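Local coordinates for protein beta-galactosidase (Trichoderma reesei, PDB 3OG2) that probably hydrolyses terminal non-reducing beta-D-galactose residues of beta-D-galactosides, as a family 35 glycoside hydrolase built on a TIM barrel, at residues A[41-46]-A[367-372]; A[68-73]-A[319-324]; A[307-312]-A[363-368]. One frame throughout, in Å; residues are numbered along the deposited sequence.

Contact 1: A[41-46]-A[367-372]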
# COMPACT_ATOMS: atom_id res chain seq x y z
N VAL A 41 -21.78 0.44 -5.45
CA VAL A 41 -21.00 0.62 -4.24
C VAL A 41 -19.55 0.64 -4.71
O VAL A 41 -19.08 -0.40 -5.25
CB VAL A 41 -21.23 -0.50 -3.21
CG1 VAL A 41 -20.25 -0.33 -2.03
CG2 VAL A 41 -22.66 -0.52 -2.74
N ILE A 42 -18.85 1.75 -4.58
CA ILE A 42 -17.41 1.79 -4.91
C ILE A 42 -16.65 1.18 -3.73
O ILE A 42 -16.71 1.68 -2.60
CB ILE A 42 -16.96 3.23 -5.18
CG1 ILE A 42 -17.64 3.80 -6.43
CG2 ILE A 42 -15.44 3.31 -5.23
CD1 ILE A 42 -17.25 3.04 -7.70
N PHE A 43 -15.98 0.09 -4.00
CA PHE A 43 -15.18 -0.61 -2.98
C PHE A 43 -13.79 -0.66 -3.60
O PHE A 43 -13.60 -1.32 -4.63
CB PHE A 43 -15.76 -1.98 -2.67
CG PHE A 43 -15.43 -2.49 -1.25
CD1 PHE A 43 -14.47 -1.94 -0.41
CD2 PHE A 43 -16.13 -3.60 -0.79
CE1 PHE A 43 -14.19 -2.46 0.86
CE2 PHE A 43 -15.86 -4.11 0.48
CZ PHE A 43 -14.91 -3.57 1.31
N SER A 44 -12.86 0.07 -3.02
CA SER A 44 -11.57 0.42 -3.61
C SER A 44 -10.42 0.02 -2.74
O SER A 44 -10.58 0.00 -1.51
CB SER A 44 -11.60 1.96 -3.79
OG SER A 44 -10.36 2.41 -4.35
N GLY A 45 -9.30 -0.25 -3.38
CA GLY A 45 -8.08 -0.55 -2.64
C GLY A 45 -6.98 0.44 -3.01
O GLY A 45 -6.83 0.72 -4.21
N GLU A 46 -6.16 0.85 -2.09
CA GLU A 46 -5.08 1.77 -2.38
C GLU A 46 -3.83 1.02 -2.88
O GLU A 46 -3.42 0.04 -2.24
CB GLU A 46 -4.67 2.53 -1.11
CG GLU A 46 -3.75 3.69 -1.42
CD GLU A 46 -4.41 4.99 -1.78
OE1 GLU A 46 -5.67 5.11 -1.81
OE2 GLU A 46 -3.65 5.97 -2.05
N GLN A 367 -17.42 -9.42 -2.21
CA GLN A 367 -18.35 -10.21 -3.01
C GLN A 367 -19.79 -10.03 -2.56
O GLN A 367 -20.69 -10.00 -3.39
CB GLN A 367 -17.92 -11.68 -2.98
CG GLN A 367 -16.56 -11.88 -3.67
CD GLN A 367 -16.60 -11.53 -5.13
OE1 GLN A 367 -17.54 -11.44 -5.87
NE2 GLN A 367 -15.36 -11.29 -5.62
N PHE A 368 -20.02 -9.86 -1.26
CA PHE A 368 -21.35 -9.59 -0.75
C PHE A 368 -21.89 -8.26 -1.28
O PHE A 368 -23.03 -8.19 -1.80
CB PHE A 368 -21.30 -9.57 0.79
CG PHE A 368 -22.56 -8.96 1.40
CD1 PHE A 368 -23.80 -9.54 1.22
CD2 PHE A 368 -22.46 -7.79 2.12
CE1 PHE A 368 -24.98 -8.96 1.71
CE2 PHE A 368 -23.61 -7.24 2.65
CZ PHE A 368 -24.84 -7.83 2.48
N LEU A 369 -21.08 -7.19 -1.16
CA LEU A 369 -21.65 -5.87 -1.51
C LEU A 369 -21.98 -5.80 -3.00
O LEU A 369 -23.00 -5.18 -3.35
CB LEU A 369 -20.70 -4.74 -1.11
CG LEU A 369 -20.68 -4.44 0.41
CD1 LEU A 369 -19.64 -3.42 0.72
CD2 LEU A 369 -22.07 -3.93 0.86
N LYS A 370 -21.18 -6.45 -3.86
CA LYS A 370 -21.43 -6.24 -5.29
C LYS A 370 -22.67 -6.97 -5.80
O LYS A 370 -23.08 -6.73 -6.93
CB LYS A 370 -20.18 -6.56 -6.08
CG LYS A 370 -19.83 -8.04 -6.11
CD LYS A 370 -18.49 -8.24 -6.87
CE LYS A 370 -18.63 -7.83 -8.31
NZ LYS A 370 -17.46 -8.22 -9.17
N VAL A 371 -23.29 -7.84 -4.98
CA VAL A 371 -24.55 -8.47 -5.41
C VAL A 371 -25.72 -7.95 -4.59
O VAL A 371 -26.81 -8.54 -4.65
CB VAL A 371 -24.44 -10.02 -5.38
CG1 VAL A 371 -23.37 -10.50 -6.36
CG2 VAL A 371 -24.17 -10.56 -3.96
N SER A 372 -25.55 -6.82 -3.89
CA SER A 372 -26.54 -6.35 -2.93
C SER A 372 -26.94 -4.91 -3.16
O SER A 372 -26.73 -4.05 -2.31
CB SER A 372 -25.98 -6.54 -1.49
OG SER A 372 -25.68 -7.90 -1.25
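Val41 and Phe43 meet Leu369 where strand 38-47 runs past the last turn of helix 357-370, and the nearest CA atoms are those of Val41 and Lys370, 7.0 Å apart. No hydrogen bond spans that gap, so the two segments are joined through side chains alone. The setting is the TIM barrel: strand 38-47 pairs in parallel with both 72-76 and 318-321, which puts the first barrel strand beside the last one, and helix 357-370 returns against this closing seam from outside the sheet. Leu369 makes the apolar contact with one branch. Its CD1 lies 3.8 Å from both CD2 and CE2 of Phe43, reaching that side of the ring obliquely, and is 4.2 Å from CG1 of Val41. The leucine crosses each partner at about a right angle, which fits one methyl between two side chains that point the same way from alternate residues. Val41 presents CG1 because that branch stands anti to its backbone N (chi1 174°), beside the carbonyl carbon. The Phe43 ring is further fixed by stacking with Phe70, while Tyr375 of the following short helix touches both Val41 and Leu369. Near the end of helix 357-370 one acceptor takes two donors: Phe368 O receives Val371 N and Ser372 OG from opposite faces of its carbonyl plane. Ser372 OG, also hydrogen-bonded to Tyr457 OH, sits 2.7 Å from Phe368 O and 36° out of that plane.

Contact 2: A[68-73]-A[319-324]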
# COMPACT_ATOMS: atom_id res chain seq x y z
N LEU A 68 -11.10 -9.72 -4.90
CA LEU A 68 -11.76 -9.40 -3.64
C LEU A 68 -13.23 -8.99 -3.85
O LEU A 68 -13.98 -8.87 -2.89
CB LEU A 68 -11.08 -8.21 -2.96
CG LEU A 68 -9.65 -8.42 -2.49
CD1 LEU A 68 -9.03 -7.10 -2.07
CD2 LEU A 68 -9.65 -9.39 -1.29
N GLY A 69 -13.63 -8.69 -5.08
CA GLY A 69 -14.93 -8.10 -5.33
C GLY A 69 -14.84 -6.59 -5.42
O GLY A 69 -15.88 -5.93 -5.54
N PHE A 70 -13.61 -6.05 -5.35
CA PHE A 70 -13.47 -4.57 -5.49
C PHE A 70 -13.68 -4.16 -6.95
O PHE A 70 -13.46 -4.97 -7.85
CB PHE A 70 -12.08 -4.18 -5.06
CG PHE A 70 -11.87 -4.16 -3.53
CD1 PHE A 70 -12.72 -4.83 -2.64
CD2 PHE A 70 -10.79 -3.43 -3.04
CE1 PHE A 70 -12.45 -4.76 -1.28
CE2 PHE A 70 -10.52 -3.33 -1.65
CZ PHE A 70 -11.37 -4.02 -0.77
N ASN A 71 -14.05 -2.88 -7.13
CA ASN A 71 -14.22 -2.37 -8.50
C ASN A 71 -13.28 -1.23 -8.81
O ASN A 71 -13.24 -0.80 -9.98
CB ASN A 71 -15.67 -1.95 -8.78
CG ASN A 71 -16.25 -1.14 -7.64
OD1 ASN A 71 -15.57 -0.35 -6.99
ND2 ASN A 71 -17.52 -1.41 -7.36
N THR A 72 -12.49 -0.79 -7.82
CA THR A 72 -11.73 0.46 -7.94
C THR A 72 -10.40 0.32 -7.23
O THR A 72 -10.26 -0.44 -6.27
CB THR A 72 -12.57 1.59 -7.35
OG1 THR A 72 -13.84 1.69 -8.03
CG2 THR A 72 -11.90 2.96 -7.45
N VAL A 73 -9.45 1.08 -7.72
CA VAL A 73 -8.17 1.30 -7.05
C VAL A 73 -7.98 2.81 -6.93
O VAL A 73 -8.26 3.56 -7.88
CB VAL A 73 -7.02 0.62 -7.83
CG1 VAL A 73 -5.65 1.21 -7.50
CG2 VAL A 73 -7.07 -0.88 -7.47
N PHE A 319 -15.79 3.51 -0.57
CA PHE A 319 -15.04 2.96 0.57
C PHE A 319 -13.70 2.49 0.06
O PHE A 319 -13.65 1.51 -0.72
CB PHE A 319 -15.89 1.80 1.13
CG PHE A 319 -15.38 1.16 2.42
CD1 PHE A 319 -14.54 1.79 3.33
CD2 PHE A 319 -15.84 -0.12 2.68
CE1 PHE A 319 -14.17 1.16 4.53
CE2 PHE A 319 -15.45 -0.76 3.86
CZ PHE A 319 -14.64 -0.13 4.77
N ASN A 320 -12.60 3.14 0.47
CA ASN A 320 -11.27 2.79 -0.02
C ASN A 320 -10.38 2.37 1.14
O ASN A 320 -10.34 3.06 2.16
CB ASN A 320 -10.66 3.98 -0.75
CG ASN A 320 -9.23 3.72 -1.21
OD1 ASN A 320 -8.97 2.77 -1.97
ND2 ASN A 320 -8.27 4.50 -0.76
N ILE A 321 -9.72 1.24 0.94
CA ILE A 321 -8.88 0.65 1.98
C ILE A 321 -7.42 1.01 1.77
O ILE A 321 -6.80 0.65 0.77
CB ILE A 321 -9.03 -0.90 1.96
CG1 ILE A 321 -10.51 -1.34 2.12
CG2 ILE A 321 -8.12 -1.56 3.01
CD1 ILE A 321 -11.20 -0.67 3.32
N TYR A 322 -6.87 1.80 2.74
CA TYR A 322 -5.49 2.32 2.66
C TYR A 322 -4.69 1.50 3.65
O TYR A 322 -4.96 1.68 4.86
CB TYR A 322 -5.51 3.83 3.01
CG TYR A 322 -4.14 4.44 2.80
CD1 TYR A 322 -3.05 4.19 3.63
CD2 TYR A 322 -3.89 5.31 1.72
CE1 TYR A 322 -1.82 4.74 3.44
CE2 TYR A 322 -2.65 5.89 1.49
CZ TYR A 322 -1.62 5.59 2.35
OH TYR A 322 -0.37 6.11 2.12
N MET A 323 -3.64 0.77 3.30
CA MET A 323 -3.28 0.32 1.95
C MET A 323 -3.96 -1.03 1.67
O MET A 323 -4.27 -1.78 2.61
CB MET A 323 -1.78 0.06 1.88
CG MET A 323 -0.90 1.32 2.06
SD MET A 323 -1.24 2.61 0.85
CE MET A 323 -0.58 1.87 -0.65
N THR A 324 -4.12 -1.35 0.40
CA THR A 324 -4.47 -2.72 0.01
C THR A 324 -3.24 -3.46 -0.47
O THR A 324 -3.06 -4.61 -0.09
CB THR A 324 -5.61 -2.68 -1.02
OG1 THR A 324 -6.78 -2.13 -0.34
CG2 THR A 324 -6.00 -4.06 -1.50
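Phe70 lays its ring against two residues of the other segment, and each comes to it differently. Ile321 approaches at about a right angle, its CG1 lying 4.0 Å from CZ of Phe70 in an oblique position. Thr324 instead slides past the phenylalanine in the opposite direction and brings its hydroxyl to the ring edge, near the ring plane, with OG1 4.1 Å from CE2 of Phe70. Leu68, from the ring's own segment, closes one face: its CD1 stands 3.9 Å above the plane of the Phe70 ring, over the centre, and also comes within 4.3 Å of CG2 of Thr324. Thr324 divides its branches because OG1 stands anti to the carbonyl carbon (chi1 -65°), which leaves CG2 anti to the backbone N and turned to the leucine. Strands 72-76 and 318-321 of the TIM barrel both flank strand 38-47, so this contact passes across the first strand on the side facing the helices; Ile65 and Leu362, from helices 58-66 and 357-370, also touch Phe70. Gly69, with positive phi (95°), ends the helix before it in a Schellman motif and so leads the chain round to Phe70. On the other segment, the chain turns a corner at Tyr322 and again at Thr324, with a cis peptide between Tyr322 and Met323. Thr324 OG1 ties this corner, donating to Ile321 O at 3.0 Å, 37° above the carbonyl plane. With a valine here that hydroxyl bond would be lost, which is likely to leave Ile321 O without this donor and the corner less firmly fixed.

Contact 3: A[307-312]-A[363-368]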
# COMPACT_ATOMS: atom_id res chain seq x y z
N PHE A 307 -14.71 -3.69 12.08
CA PHE A 307 -14.69 -2.28 11.69
C PHE A 307 -15.25 -2.01 10.30
O PHE A 307 -15.86 -0.95 10.07
CB PHE A 307 -13.24 -1.73 11.74
CG PHE A 307 -12.76 -1.44 13.15
CD1 PHE A 307 -12.30 -2.44 13.97
CD2 PHE A 307 -12.75 -0.08 13.57
CE1 PHE A 307 -11.82 -2.15 15.22
CE2 PHE A 307 -12.28 0.21 14.86
CZ PHE A 307 -11.82 -0.81 15.67
N TYR A 308 -15.05 -2.90 9.34
CA TYR A 308 -15.56 -2.61 7.98
C TYR A 308 -17.06 -2.74 7.95
O TYR A 308 -17.77 -1.93 7.34
CB TYR A 308 -14.91 -3.44 6.90
CG TYR A 308 -13.41 -3.20 6.72
CD1 TYR A 308 -12.70 -2.30 7.50
CD2 TYR A 308 -12.73 -3.90 5.73
CE1 TYR A 308 -11.34 -2.10 7.30
CE2 TYR A 308 -11.36 -3.72 5.54
CZ TYR A 308 -10.69 -2.82 6.32
OH TYR A 308 -9.34 -2.64 6.12
N LYS A 309 -17.62 -3.76 8.63
CA LYS A 309 -19.09 -3.84 8.70
C LYS A 309 -19.65 -2.68 9.51
O LYS A 309 -20.79 -2.29 9.24
CB LYS A 309 -19.50 -5.20 9.29
CG LYS A 309 -19.15 -6.35 8.32
CD LYS A 309 -19.46 -7.72 8.91
CE LYS A 309 -18.88 -8.81 7.99
NZ LYS A 309 -19.25 -10.17 8.41
N ASN A 310 -18.88 -2.11 10.46
CA ASN A 310 -19.38 -0.91 11.13
C ASN A 310 -19.49 0.27 10.18
O ASN A 310 -20.30 1.18 10.43
CB ASN A 310 -18.41 -0.59 12.28
CG ASN A 310 -18.88 0.56 13.11
OD1 ASN A 310 -19.97 0.46 13.73
ND2 ASN A 310 -18.10 1.64 13.15
N ASN A 311 -18.70 0.33 9.11
CA ASN A 311 -18.85 1.37 8.12
C ASN A 311 -20.06 1.08 7.21
O ASN A 311 -20.74 2.02 6.79
CB ASN A 311 -17.56 1.48 7.26
CG ASN A 311 -16.41 1.98 8.12
OD1 ASN A 311 -16.60 2.70 9.11
ND2 ASN A 311 -15.18 1.59 7.75
N MET A 312 -20.30 -0.21 6.93
CA MET A 312 -21.53 -0.56 6.23
C MET A 312 -22.74 -0.21 7.10
O MET A 312 -23.79 0.17 6.58
CB MET A 312 -21.55 -2.06 5.89
CG MET A 312 -20.32 -2.38 4.98
SD MET A 312 -20.19 -4.17 4.79
CE MET A 312 -18.42 -4.32 4.38
N LYS A 363 -12.39 -10.45 0.87
CA LYS A 363 -13.12 -10.95 -0.31
C LYS A 363 -14.55 -11.29 0.04
O LYS A 363 -15.45 -11.07 -0.76
CB LYS A 363 -12.39 -12.22 -0.80
CG LYS A 363 -13.08 -12.88 -1.98
CD LYS A 363 -12.26 -14.04 -2.61
CE LYS A 363 -11.99 -15.10 -1.52
NZ LYS A 363 -11.32 -16.29 -2.15
N LEU A 364 -14.83 -11.85 1.24
CA LEU A 364 -16.23 -12.16 1.55
C LEU A 364 -17.07 -10.89 1.53
O LEU A 364 -18.22 -10.88 1.08
CB LEU A 364 -16.33 -12.79 2.93
CG LEU A 364 -15.49 -14.02 3.19
CD1 LEU A 364 -15.79 -14.57 4.60
CD2 LEU A 364 -15.75 -15.10 2.15
N GLN A 365 -16.45 -9.80 2.02
CA GLN A 365 -17.20 -8.53 2.09
C GLN A 365 -17.36 -7.88 0.73
O GLN A 365 -18.45 -7.39 0.41
CB GLN A 365 -16.44 -7.57 3.02
CG GLN A 365 -16.35 -8.09 4.47
CD GLN A 365 -15.58 -7.12 5.34
OE1 GLN A 365 -15.44 -5.92 5.05
NE2 GLN A 365 -15.05 -7.58 6.44
N GLY A 366 -16.31 -7.91 -0.10
CA GLY A 366 -16.46 -7.33 -1.44
C GLY A 366 -17.46 -8.08 -2.30
O GLY A 366 -18.28 -7.49 -3.03
N GLN A 367 -17.42 -9.42 -2.21
CA GLN A 367 -18.35 -10.21 -3.01
C GLN A 367 -19.79 -10.03 -2.56
O GLN A 367 -20.69 -10.00 -3.39
CB GLN A 367 -17.92 -11.68 -2.98
CG GLN A 367 -16.56 -11.88 -3.67
CD GLN A 367 -16.60 -11.53 -5.13
OE1 GLN A 367 -17.54 -11.44 -5.87
NE2 GLN A 367 -15.36 -11.29 -5.62
N PHE A 368 -20.02 -9.86 -1.26
CA PHE A 368 -21.35 -9.59 -0.75
C PHE A 368 -21.89 -8.26 -1.28
O PHE A 368 -23.03 -8.19 -1.80
CB PHE A 368 -21.30 -9.57 0.79
CG PHE A 368 -22.56 -8.96 1.40
CD1 PHE A 368 -23.80 -9.54 1.22
CD2 PHE A 368 -22.46 -7.79 2.12
CE1 PHE A 368 -24.98 -8.96 1.71
CE2 PHE A 368 -23.61 -7.24 2.65
CZ PHE A 368 -24.84 -7.83 2.48
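Tyr308 and Met312 close round Gln365 between two nearly parallel helices, whose axes run at 20° to each other and 11.6 Å apart at closest approach. The packing centres on the amide oxygen. OE1 of Gln365 lies 3.1 Å from CB of Tyr308 and 3.4 Å from its CD2, in the plane of the ring at its edge, with the amide turned 90° to the ring. CE of Met312 comes to 3.4 Å from the same OE1 and to 4.0 Å from CB of Gln365. An extended chain beyond CG (chi2 180°) carries the amide that far across. The polar balance is uneven: OE1 is buried with no hydrogen-bond partner in the model, whereas NE2 is bound to Glu361 OE2 one turn back on its own helix. Lys309 brings only its aliphatic CE near the amide, since its NZ forms a salt bridge with Glu470 and so ties the helix to strand 470-476. Tyr308 OH likewise turns to a backbone acceptor, Gln280 O. Strand 318-321 lies between the two helices in sequence and beneath them in space, its Ile321 touching Tyr308 and its Phe319 meeting the Tyr308 ring edge-to-face.

All three contacts are buried within the TIM barrel, and none is bonded by hydrogen bonds from segment to segment. Contacts 1 and 3 share helix 357-370 and its Gln367 and Phe368: one binds it to the first strand through purely apolar groups, the other to helix 301-313 round a glutamine amide. Contact 2 lies nearest the chain centre and joins the regions of the two strands that flank strand 38-47. Its polar component is the Thr324 hydroxyl in the corner after strand 318-321. Strand and helix layers interlock where CE2 of Phe43 packs 3.8 Å from CA of Gly366, and contacts 1 and 2 are joined by Ser44 OG and Asn320 OD1, 2.8 Å apart.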